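Local coordinates for putative glycosidase ph117-related (Bacteroides thetaiotaomicron, PDB 5A7V), which probably acts on beta-mannosidic linkages as a family GH130 glycoside phosphorylase or hydrolase, and binds mannose units in a pocket of its beta-rich fold, at residues N49-P54 and D116-K121; T82-K87 and G155-T160. All blocks are in the same frame, centred on the assembly; numbering follows the deposited sequence.

Interaction 1. Residues N49-P54 and D116-K121. With SO4 (sulfate ion), chain F.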
loop_
_atom_site.group_PDB
_atom_site.type_symbol
_atom_site.label_atom_id
_atom_site.label_comp_id
_atom_site.label_asym_id
_atom_site.label_seq_id
_atom_site.Cartn_x
_atom_site.Cartn_y
_atom_site.Cartn_z
ATOM N N ASN A 49 2.577 16.866 -8.210
ATOM C CA ASN A 49 2.275 16.433 -6.864
ATOM C C ASN A 49 2.121 17.583 -5.894
ATOM O O ASN A 49 2.823 18.606 -6.059
ATOM C CB ASN A 49 3.368 15.505 -6.329
ATOM C CG ASN A 49 3.301 14.082 -6.926
ATOM O OD1 ASN A 49 2.237 13.567 -7.251
ATOM N ND2 ASN A 49 4.416 13.442 -6.997
ATOM N N PRO A 50 1.310 17.408 -4.851
ATOM C CA PRO A 50 0.446 16.244 -4.614
ATOM C C PRO A 50 -0.776 16.207 -5.536
ATOM O O PRO A 50 -1.331 17.256 -5.886
ATOM C CB PRO A 50 -0.014 16.441 -3.178
ATOM C CG PRO A 50 0.029 17.898 -2.955
ATOM C CD PRO A 50 1.190 18.407 -3.772
ATOM N N VAL A 51 -1.186 15.005 -5.926
ATOM C CA VAL A 51 -2.303 14.880 -6.848
ATOM C C VAL A 51 -3.633 14.887 -6.136
ATOM O O VAL A 51 -4.622 15.212 -6.791
ATOM C CB VAL A 51 -2.160 13.688 -7.810
ATOM C CG1 VAL A 51 -0.983 13.881 -8.751
ATOM C CG2 VAL A 51 -2.076 12.371 -7.069
ATOM N N ILE A 52 -3.702 14.484 -4.864
ATOM C CA ILE A 52 -4.924 14.538 -4.058
ATOM C C ILE A 52 -4.574 15.155 -2.696
ATOM O O ILE A 52 -3.695 14.645 -2.009
ATOM C CB ILE A 52 -5.641 13.167 -3.911
ATOM C CG1 ILE A 52 -6.004 12.582 -5.309
ATOM C CG2 ILE A 52 -6.855 13.303 -2.998
ATOM C CD1 ILE A 52 -6.457 11.153 -5.357
ATOM N N SER A 53 -5.279 16.239 -2.347
ATOM C CA SER A 53 -5.122 16.942 -1.096
ATOM C C SER A 53 -6.488 17.061 -0.393
ATOM O O SER A 53 -7.540 16.971 -1.065
ATOM C CB SER A 53 -4.581 18.364 -1.327
ATOM O OG SER A 53 -3.291 18.344 -1.923
ATOM N N PRO A 54 -6.492 17.325 0.912
ATOM C CA PRO A 54 -7.744 17.525 1.623
ATOM C C PRO A 54 -8.623 18.633 1.054
ATOM O O PRO A 54 -8.120 19.603 0.442
ATOM C CB PRO A 54 -7.311 17.874 3.044
ATOM C CG PRO A 54 -6.000 17.248 3.187
ATOM C CD PRO A 54 -5.347 17.281 1.836
ATOM N N ASP A 116 -5.138 10.382 -17.353
ATOM C CA ASP A 116 -3.673 10.580 -17.484
ATOM C C ASP A 116 -2.883 10.218 -16.222
ATOM O O ASP A 116 -1.629 10.349 -16.212
ATOM C CB ASP A 116 -3.351 12.006 -17.937
ATOM C CG ASP A 116 -3.637 13.078 -16.870
ATOM O OD1 ASP A 116 -4.137 12.793 -15.764
ATOM O OD2 ASP A 116 -3.378 14.266 -17.208
ATOM N N GLY A 117 -3.582 9.734 -15.181
ATOM C CA GLY A 117 -2.923 9.378 -13.923
ATOM C C GLY A 117 -2.505 10.529 -13.019
ATOM O O GLY A 117 -1.995 10.278 -11.925
ATOM N N ILE A 118 -2.772 11.771 -13.492
ATOM C CA ILE A 118 -2.266 12.966 -12.787
ATOM C C ILE A 118 -3.431 13.873 -12.369
ATOM O O ILE A 118 -3.515 14.290 -11.190
ATOM C CB ILE A 118 -1.355 13.748 -13.748
ATOM C CG1 ILE A 118 -0.049 12.951 -13.952
ATOM C CG2 ILE A 118 -0.933 15.056 -13.048
ATOM C CD1 ILE A 118 0.722 13.294 -15.230
ATOM N N HIS A 119 -4.341 14.142 -13.306
ATOM C CA HIS A 119 -5.512 14.990 -13.063
ATOM C C HIS A 119 -6.706 14.117 -12.785
ATOM O O HIS A 119 -7.056 13.246 -13.593
ATOM C CB HIS A 119 -5.763 15.890 -14.273
ATOM C CG HIS A 119 -4.596 16.771 -14.582
ATOM N ND1 HIS A 119 -3.610 16.417 -15.474
ATOM C CD2 HIS A 119 -4.234 17.976 -14.073
ATOM C CE1 HIS A 119 -2.694 17.371 -15.512
ATOM N NE2 HIS A 119 -3.050 18.330 -14.676
ATOM N N PHE A 120 -7.317 14.323 -11.643
ATOM C CA PHE A 120 -8.399 13.459 -11.170
ATOM C C PHE A 120 -9.738 14.168 -11.047
ATOM O O PHE A 120 -9.785 15.345 -10.681
ATOM C CB PHE A 120 -8.048 12.839 -9.803
ATOM C CG PHE A 120 -7.047 11.722 -9.874
ATOM C CD1 PHE A 120 -5.705 11.983 -9.929
ATOM C CD2 PHE A 120 -7.475 10.422 -9.946
ATOM C CE1 PHE A 120 -4.773 10.972 -10.069
ATOM C CE2 PHE A 120 -6.561 9.376 -10.048
ATOM C CZ PHE A 120 -5.209 9.654 -10.140
ATOM N N LYS A 121 -10.813 13.408 -11.285
ATOM C CA LYS A 121 -12.181 13.842 -10.978
ATOM C C LYS A 121 -12.589 13.074 -9.737
ATOM O O LYS A 121 -12.668 11.847 -9.777
ATOM C CB LYS A 121 -13.140 13.503 -12.122
ATOM C CG LYS A 121 -14.606 13.857 -11.853
ATOM C CD LYS A 121 -15.455 13.981 -13.135
ATOM C CE LYS A 121 -15.367 12.756 -14.047
ATOM N NZ LYS A 121 -15.779 11.472 -13.397
HETATM S S SO4 F . -7.163 18.717 -5.448
HETATM O O1 SO4 F . -8.167 17.776 -6.051
HETATM O O2 SO4 F . -6.320 17.973 -4.483
HETATM O O3 SO4 F . -7.889 19.826 -4.777
HETATM O O4 SO4 F . -6.284 19.275 -6.519
#
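Val51 reaches the 116-121 loop with both of its methyl branches, each meeting a different kind of surface. CG1 points at the main chain and lies 3.5 Å from Ile118 O, a van der Waals approach to a carbonyl; the methyl CG2 of Ile118 is further off, 4.5 Å from this same Val51 CG1. The other branch is turned to Phe120, with Val51 CG2 coming obliquely to the ring at 4.3 Å from CE1. With chi1 at -66°, CG1 stands beside the backbone N and CG2 between N and the carbonyl carbon, which spreads the two methyls over both partners. A short, forked side chain suits this place, since the contact is small and wholly apolar on the valine's part.

Asp116 helps to hold the facing loop in shape. Its OD1 takes two backbone N-H groups: that of Ile118, from above the carboxylate plane, makes an Asx turn, and that of His119, on the syn lone pair, the wider Asx motif. Asp116 OD2 accepts from His119 ND1 at 2.8 Å in a nearly straight bond (168° at the hydrogen), and this oxygen lies close to the imidazole plane. CG2 of Ile118 rests on one face of that ring. An aspartate suits the turn because both its oxygens can be used.

A sulfate, probably from the crystallisation liquor, accepts from Ser53 N and Arg122 NH1. Val51 and Ile52 form a classic beta bulge against Val370 of strand 369-375, while Phe120 packs on Ala112 of strand 107-114 and Val90 of strand 87-95.

Interaction 2. Residues T82-K87 and G155-T160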
loop_
_atom_site.group_PDB
_atom_site.type_symbol
_atom_site.label_atom_id
_atom_site.label_comp_id
_atom_site.label_asym_id
_atom_site.label_seq_id
_atom_site.Cartn_x
_atom_site.Cartn_y
_atom_site.Cartn_z
ATOM N N THR A 82 -6.224 1.164 -9.233
ATOM C CA THR A 82 -6.562 0.081 -10.174
ATOM C C THR A 82 -6.957 0.658 -11.524
ATOM O O THR A 82 -7.033 1.865 -11.703
ATOM C CB THR A 82 -7.596 -0.888 -9.539
ATOM O OG1 THR A 82 -7.661 -2.145 -10.246
ATOM C CG2 THR A 82 -8.969 -0.273 -9.455
ATOM N N LEU A 83 -7.293 -0.253 -12.443
ATOM C CA LEU A 83 -7.812 0.055 -13.773
ATOM C C LEU A 83 -9.285 -0.318 -13.809
ATOM O O LEU A 83 -9.650 -1.440 -13.422
ATOM C CB LEU A 83 -7.037 -0.753 -14.802
ATOM C CG LEU A 83 -7.442 -0.643 -16.249
ATOM C CD1 LEU A 83 -7.150 0.743 -16.775
ATOM C CD2 LEU A 83 -6.783 -1.723 -17.086
ATOM N N HIS A 84 -10.107 0.606 -14.308
ATOM C CA HIS A 84 -11.540 0.313 -14.509
ATOM C C HIS A 84 -12.065 1.125 -15.669
ATOM O O HIS A 84 -11.887 2.336 -15.740
ATOM C CB HIS A 84 -12.335 0.666 -13.234
ATOM C CG HIS A 84 -13.800 0.353 -13.316
ATOM N ND1 HIS A 84 -14.292 -0.921 -13.491
ATOM C CD2 HIS A 84 -14.876 1.162 -13.211
ATOM C CE1 HIS A 84 -15.619 -0.873 -13.540
ATOM N NE2 HIS A 84 -16.005 0.378 -13.354
ATOM N N ASP A 85 -12.710 0.418 -16.592
ATOM C CA ASP A 85 -13.371 1.059 -17.744
ATOM C C ASP A 85 -12.386 2.040 -18.468
ATOM O O ASP A 85 -12.744 3.153 -18.865
ATOM C CB ASP A 85 -14.637 1.768 -17.239
ATOM C CG ASP A 85 -15.778 0.783 -16.870
ATOM O OD1 ASP A 85 -15.631 -0.454 -17.042
ATOM O OD2 ASP A 85 -16.841 1.261 -16.396
ATOM N N GLY A 86 -11.130 1.611 -18.610
ATOM C CA GLY A 86 -10.188 2.364 -19.427
ATOM C C GLY A 86 -9.537 3.553 -18.696
ATOM O O GLY A 86 -8.847 4.341 -19.364
ATOM N N LYS A 87 -9.794 3.700 -17.397
ATOM C CA LYS A 87 -9.233 4.792 -16.608
ATOM C C LYS A 87 -8.516 4.270 -15.384
ATOM O O LYS A 87 -8.802 3.173 -14.883
ATOM C CB LYS A 87 -10.351 5.741 -16.182
ATOM C CG LYS A 87 -11.085 6.388 -17.379
ATOM C CD LYS A 87 -11.847 7.627 -16.998
ATOM C CE LYS A 87 -12.641 8.220 -18.161
ATOM N NZ LYS A 87 -13.409 9.378 -17.624
ATOM N N GLY A 155 -13.009 -10.289 -13.324
ATOM C CA GLY A 155 -13.521 -8.937 -13.086
ATOM C C GLY A 155 -13.956 -8.618 -11.658
ATOM O O GLY A 155 -14.640 -7.636 -11.448
ATOM N N LEU A 156 -13.582 -9.450 -10.699
ATOM C CA LEU A 156 -13.881 -9.179 -9.286
ATOM C C LEU A 156 -12.712 -8.401 -8.649
ATOM O O LEU A 156 -11.597 -8.906 -8.620
ATOM C CB LEU A 156 -14.139 -10.459 -8.521
ATOM C CG LEU A 156 -14.564 -10.296 -7.074
ATOM C CD1 LEU A 156 -15.931 -9.648 -6.994
ATOM C CD2 LEU A 156 -14.508 -11.607 -6.296
ATOM N N TYR A 157 -12.993 -7.171 -8.214
ATOM C CA TYR A 157 -12.011 -6.405 -7.434
ATOM C C TYR A 157 -12.001 -6.919 -6.015
ATOM O O TYR A 157 -13.047 -7.061 -5.346
ATOM C CB TYR A 157 -12.354 -4.916 -7.487
ATOM C CG TYR A 157 -12.256 -4.328 -8.862
ATOM C CD1 TYR A 157 -11.041 -3.879 -9.383
ATOM C CD2 TYR A 157 -13.389 -4.179 -9.679
ATOM C CE1 TYR A 157 -10.930 -3.313 -10.640
ATOM C CE2 TYR A 157 -13.262 -3.648 -10.963
ATOM C CZ TYR A 157 -12.040 -3.220 -11.445
ATOM O OH TYR A 157 -11.971 -2.696 -12.736
ATOM N N VAL A 158 -10.761 -7.111 -5.513
ATOM C CA VAL A 158 -10.506 -7.598 -4.189
ATOM C C VAL A 158 -9.657 -6.525 -3.463
ATOM O O VAL A 158 -8.541 -6.212 -3.908
ATOM C CB VAL A 158 -9.777 -8.950 -4.174
ATOM C CG1 VAL A 158 -9.579 -9.472 -2.758
ATOM C CG2 VAL A 158 -10.571 -9.965 -4.987
ATOM N N MET A 159 -10.237 -5.989 -2.379
ATOM C CA MET A 159 -9.599 -4.935 -1.542
ATOM C C MET A 159 -9.145 -5.553 -0.243
ATOM O O MET A 159 -9.947 -6.174 0.485
ATOM C CB MET A 159 -10.598 -3.846 -1.157
ATOM C CG MET A 159 -10.016 -2.733 -0.279
ATOM S SD MET A 159 -11.203 -1.731 0.605
ATOM C CE MET A 159 -11.998 -0.920 -0.779
ATOM N N THR A 160 -7.862 -5.349 0.085
ATOM C CA THR A 160 -7.383 -5.603 1.434
ATOM C C THR A 160 -7.293 -4.210 2.148
ATOM O O THR A 160 -6.990 -3.198 1.512
ATOM C CB THR A 160 -6.010 -6.253 1.434
ATOM O OG1 THR A 160 -5.056 -5.359 0.863
ATOM C CG2 THR A 160 -5.992 -7.584 0.644
#
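Tyr157 extends its phenol to the end of strand 82-84, where the hydroxyl is held by two hydrogen bonds. Tyr157 OH donates to Leu83 O at 2.7 Å, lying in the carbonyl plane on a lone pair, and accepts from His84 ND1 at 3.0 Å. The second bond is bent, 141° at the hydrogen, and the hydroxyl is tilted 18° from the imidazole plane. A tyrosine fits here because one oxygen can give a proton to a main-chain carbonyl and take one from a histidine.

Along the ring edge, Thr82 OG1 sits near the phenol plane, 3.5 Å from Tyr157 CE1, and its methyl CG2 is 3.8 Å from the same carbon.

His84 is brought to the hydroxyl by an extended chi1 of -178°, which sets CG opposite the backbone N. Asp85 CG lies over one face of its imidazole, toward the rim. His84 also begins a type I' turn closed by paired backbone bonds with Lys87; Asp85 and Gly86 both take the positive phi of such a turn, which glycine accepts readily.

Further out, Leu179 touches Thr82, His84 and Tyr157, and Ile149 of strand 143-151 packs on Thr82 and Tyr157. The turn makes a beta hairpin of strands 75-84 and 87-95, and the phenol joins it to the next four-stranded antiparallel sheet, as between neighbouring blades of the five-bladed beta-propeller of GH130 enzymes.

In the fold
The two interactions share one four-stranded antiparallel sheet, ordered 75-84, 87-95, 107-114, 121-122. Interaction 2 leaves it at the outermost strand 75-84 and the turn after it, tying it to the adjoining sheet through strand 157-164. Interaction 1 involves the loop between strands 107-114 and 121-122, together with the earlier 49-54 loop that pairs with strand 369-375 from the far end of the chain, and it also packs on strand 87-95. Their centres are about 18 Å apart and their nearest atoms about 5 Å, without touching. The segments alternate in sequence: 49-54, 82-87, 116-121, 155-160. The sheet is thus joined to distant parts of the chain, consistent with a blade inside a closed propeller.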